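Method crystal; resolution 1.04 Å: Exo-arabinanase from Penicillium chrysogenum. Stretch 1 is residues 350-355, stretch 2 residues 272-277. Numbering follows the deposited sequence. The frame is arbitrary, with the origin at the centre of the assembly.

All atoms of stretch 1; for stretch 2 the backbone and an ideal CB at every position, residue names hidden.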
# COMPACT_ATOMS: atom_id res chain seq x y z
N ASP A 350 5.46 -18.69 -8.75
CA ASP A 350 4.45 -19.74 -8.97
C ASP A 350 4.10 -20.35 -7.65
O ASP A 350 4.88 -21.16 -7.11
CB ASP A 350 4.97 -20.77 -9.96
CG ASP A 350 3.94 -21.83 -10.28
OD1 ASP A 350 2.84 -21.84 -9.70
OD2 ASP A 350 4.23 -22.67 -11.22
N LEU A 351 2.97 -19.97 -7.08
CA LEU A 351 2.53 -20.43 -5.76
C LEU A 351 2.22 -21.92 -5.74
O LEU A 351 2.23 -22.53 -4.64
CB LEU A 351 1.36 -19.60 -5.25
CG LEU A 351 1.68 -18.09 -5.12
CD1 LEU A 351 0.38 -17.34 -4.76
CD2 LEU A 351 2.80 -17.83 -4.17
N LYS A 352 1.96 -22.52 -6.90
CA LYS A 352 1.79 -23.98 -6.96
C LYS A 352 3.08 -24.66 -6.49
O LYS A 352 3.01 -25.75 -5.87
CB LYS A 352 1.39 -24.43 -8.36
CG LYS A 352 1.00 -25.92 -8.44
CD LYS A 352 0.47 -26.23 -9.85
CE LYS A 352 0.18 -27.71 -10.12
NZ LYS A 352 -0.85 -27.89 -11.21
N GLU A 353 4.23 -24.06 -6.78
CA GLU A 353 5.51 -24.63 -6.40
C GLU A 353 6.05 -24.09 -5.10
O GLU A 353 6.60 -24.87 -4.31
CB GLU A 353 6.55 -24.42 -7.52
CG GLU A 353 7.90 -24.98 -7.19
CD GLU A 353 7.99 -26.47 -7.00
OE1 GLU A 353 7.00 -27.18 -7.27
OE2 GLU A 353 9.05 -26.95 -6.54
N VAL A 354 5.92 -22.77 -4.83
CA VAL A 354 6.70 -22.18 -3.72
C VAL A 354 5.99 -22.26 -2.38
O VAL A 354 6.65 -22.06 -1.34
CB VAL A 354 7.13 -20.71 -4.02
CG1 VAL A 354 7.94 -20.67 -5.30
CG2 VAL A 354 6.00 -19.78 -4.12
N LEU A 355 4.70 -22.54 -2.38
CA LEU A 355 4.02 -22.69 -1.06
C LEU A 355 4.07 -24.09 -0.52
O LEU A 355 3.78 -24.23 0.70
CB LEU A 355 2.57 -22.21 -1.18
CG LEU A 355 2.41 -20.74 -1.53
CD1 LEU A 355 0.95 -20.31 -1.52
CD2 LEU A 355 3.19 -19.83 -0.61
OXT LEU A 355 4.36 -24.99 -1.35
N UNK A 272 -3.76 -12.48 0.14
CA UNK A 272 -4.26 -13.84 0.38
C UNK A 272 -4.49 -14.53 -0.97
O UNK A 272 -5.04 -13.95 -1.87
CB UNK A 272 -5.55 -13.81 1.20
N UNK A 273 -4.07 -15.82 -1.02
CA UNK A 273 -4.36 -16.68 -2.18
C UNK A 273 -5.15 -17.90 -1.71
O UNK A 273 -4.88 -18.42 -0.64
CB UNK A 273 -3.07 -17.11 -2.88
N UNK A 274 -6.03 -18.44 -2.58
CA UNK A 274 -6.57 -19.76 -2.29
C UNK A 274 -5.57 -20.88 -2.27
O UNK A 274 -5.88 -21.95 -1.74
CB UNK A 274 -7.65 -20.10 -3.32
N UNK A 275 -4.42 -20.70 -2.93
CA UNK A 275 -3.43 -21.77 -2.99
C UNK A 275 -2.83 -22.04 -1.62
O UNK A 275 -2.75 -21.16 -0.76
CB UNK A 275 -2.32 -21.42 -3.99
N UNK A 276 -2.35 -23.28 -1.49
CA UNK A 276 -1.57 -23.71 -0.38
C UNK A 276 -2.19 -24.54 0.68
O UNK A 276 -1.49 -25.09 1.54
CB UNK A 276 -0.99 -22.47 0.30
N UNK A 277 -3.52 -24.64 0.68
CA UNK A 277 -4.25 -25.43 1.65
C UNK A 277 -5.71 -25.01 1.72
O UNK A 277 -6.14 -24.09 1.00
CB UNK A 277 -3.60 -25.31 3.03

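Stretch 1 is a short C-terminal helical segment that offers two leucines, Leu 351 and Leu 355, one turn apart on the same side, so apolar surface is what stretch 2 must answer. No hydrogen bond crosses between the two.

Position 272 has extended backbone angles (-135/138), and its CB has nothing of stretch 1 within 5.5 Å. Stretch 1 sets no rule here; the residue is Trp 272, out of reach.

At position 273 the backbone is still extended (-121/149) but CA-to-CB points toward stretch 1, with the ideal CB 3.9 Å from Leu 351 CD1 and 5.3 Å from Leu 355 CD1. A small or beta-branched side chain would suit, with a methyl to offer the leucines: valine, threonine or alanine. The residue is Thr 273, with chi1 at t. Its CG2 lies 3.8 Å from Leu 351 CD1 and 4.0 Å from Leu 355 CD1, so one methyl touches both leucines. Within stretch 2 the hydroxyl has a local role: Thr 273 OG1 accepts from the backbone N of position 275 at 3.0 Å, a bond that spans the turn after the strand; it is also bonded elsewhere in the structure.

Position 274, at -64/-21, is out of reach of stretch 1. Its phi is one a proline ring accepts, though many residues would do; it is Pro 274.

Position 275 points its CB toward stretch 1, the ideal CB 4.2 Å from Leu 355 CD1 and 4.3 Å from Leu 351 CB, with Lys 352 N 5.3 Å away. The start of the side chain should be apolar, and there is room for length along the first helical residues: leucine, methionine or an aromatic could follow it. The residue is Tyr 275, which has the largest area covered in the contact. Its CB packs 4.3 Å from Leu 351 CB and 4.2 Å from Leu 355 CD1, while the ring continues past Lys 352, with Tyr 275 CE2 4.1 Å from Lys 352 CB. Lys 352 N, 4.1 Å from Tyr 275 CD2, gives its hydrogen to Asp 350 OD1 at 3.0 Å in a capping bond. The tyrosine hydroxyl is bonded elsewhere in the structure.

Position 276 has a positive phi (103/-12), and an ideal CB would be jammed against the preceding carbonyl O. That alone calls for glycine; stretch 1 adds to it, since the ideal CB would sit a tight 3.4 Å from Leu 355 CD1. Gly 276 instead leaves its CA 4.4 Å from Leu 355 CD1.

Position 277 meets nothing of stretch 1, but its backbone angles (161/-177) are ones glycine readily adopts and other residues seldom do; it is Gly 277.

Stretch 2 (272-277) WTPYGG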
# COMPACT_ATOMS: atom_id res chain seq x y z
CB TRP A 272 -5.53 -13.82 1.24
CG TRP A 272 -6.11 -15.20 1.42
CD1 TRP A 272 -5.81 -16.10 2.36
CD2 TRP A 272 -7.09 -15.83 0.58
NE1 TRP A 272 -6.52 -17.27 2.20
CE2 TRP A 272 -7.33 -17.12 1.09
CE3 TRP A 272 -7.79 -15.42 -0.56
CZ2 TRP A 272 -8.22 -18.01 0.53
CZ3 TRP A 272 -8.69 -16.30 -1.15
CH2 TRP A 272 -8.90 -17.56 -0.60
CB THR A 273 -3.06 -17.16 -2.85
OG1 THR A 273 -3.43 -18.07 -3.90
CG2 THR A 273 -2.11 -17.83 -1.90
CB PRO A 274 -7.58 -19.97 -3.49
CG PRO A 274 -7.82 -18.60 -4.04
CD PRO A 274 -6.60 -17.83 -3.81
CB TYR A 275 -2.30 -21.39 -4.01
CG TYR A 275 -2.66 -21.80 -5.41
CD1 TYR A 275 -3.69 -21.14 -6.08
CD2 TYR A 275 -2.06 -22.82 -6.05
CE1 TYR A 275 -4.09 -21.48 -7.32
CE2 TYR A 275 -2.43 -23.22 -7.38
CZ TYR A 275 -3.46 -22.49 -7.98
OH TYR A 275 -3.78 -22.91 -9.28
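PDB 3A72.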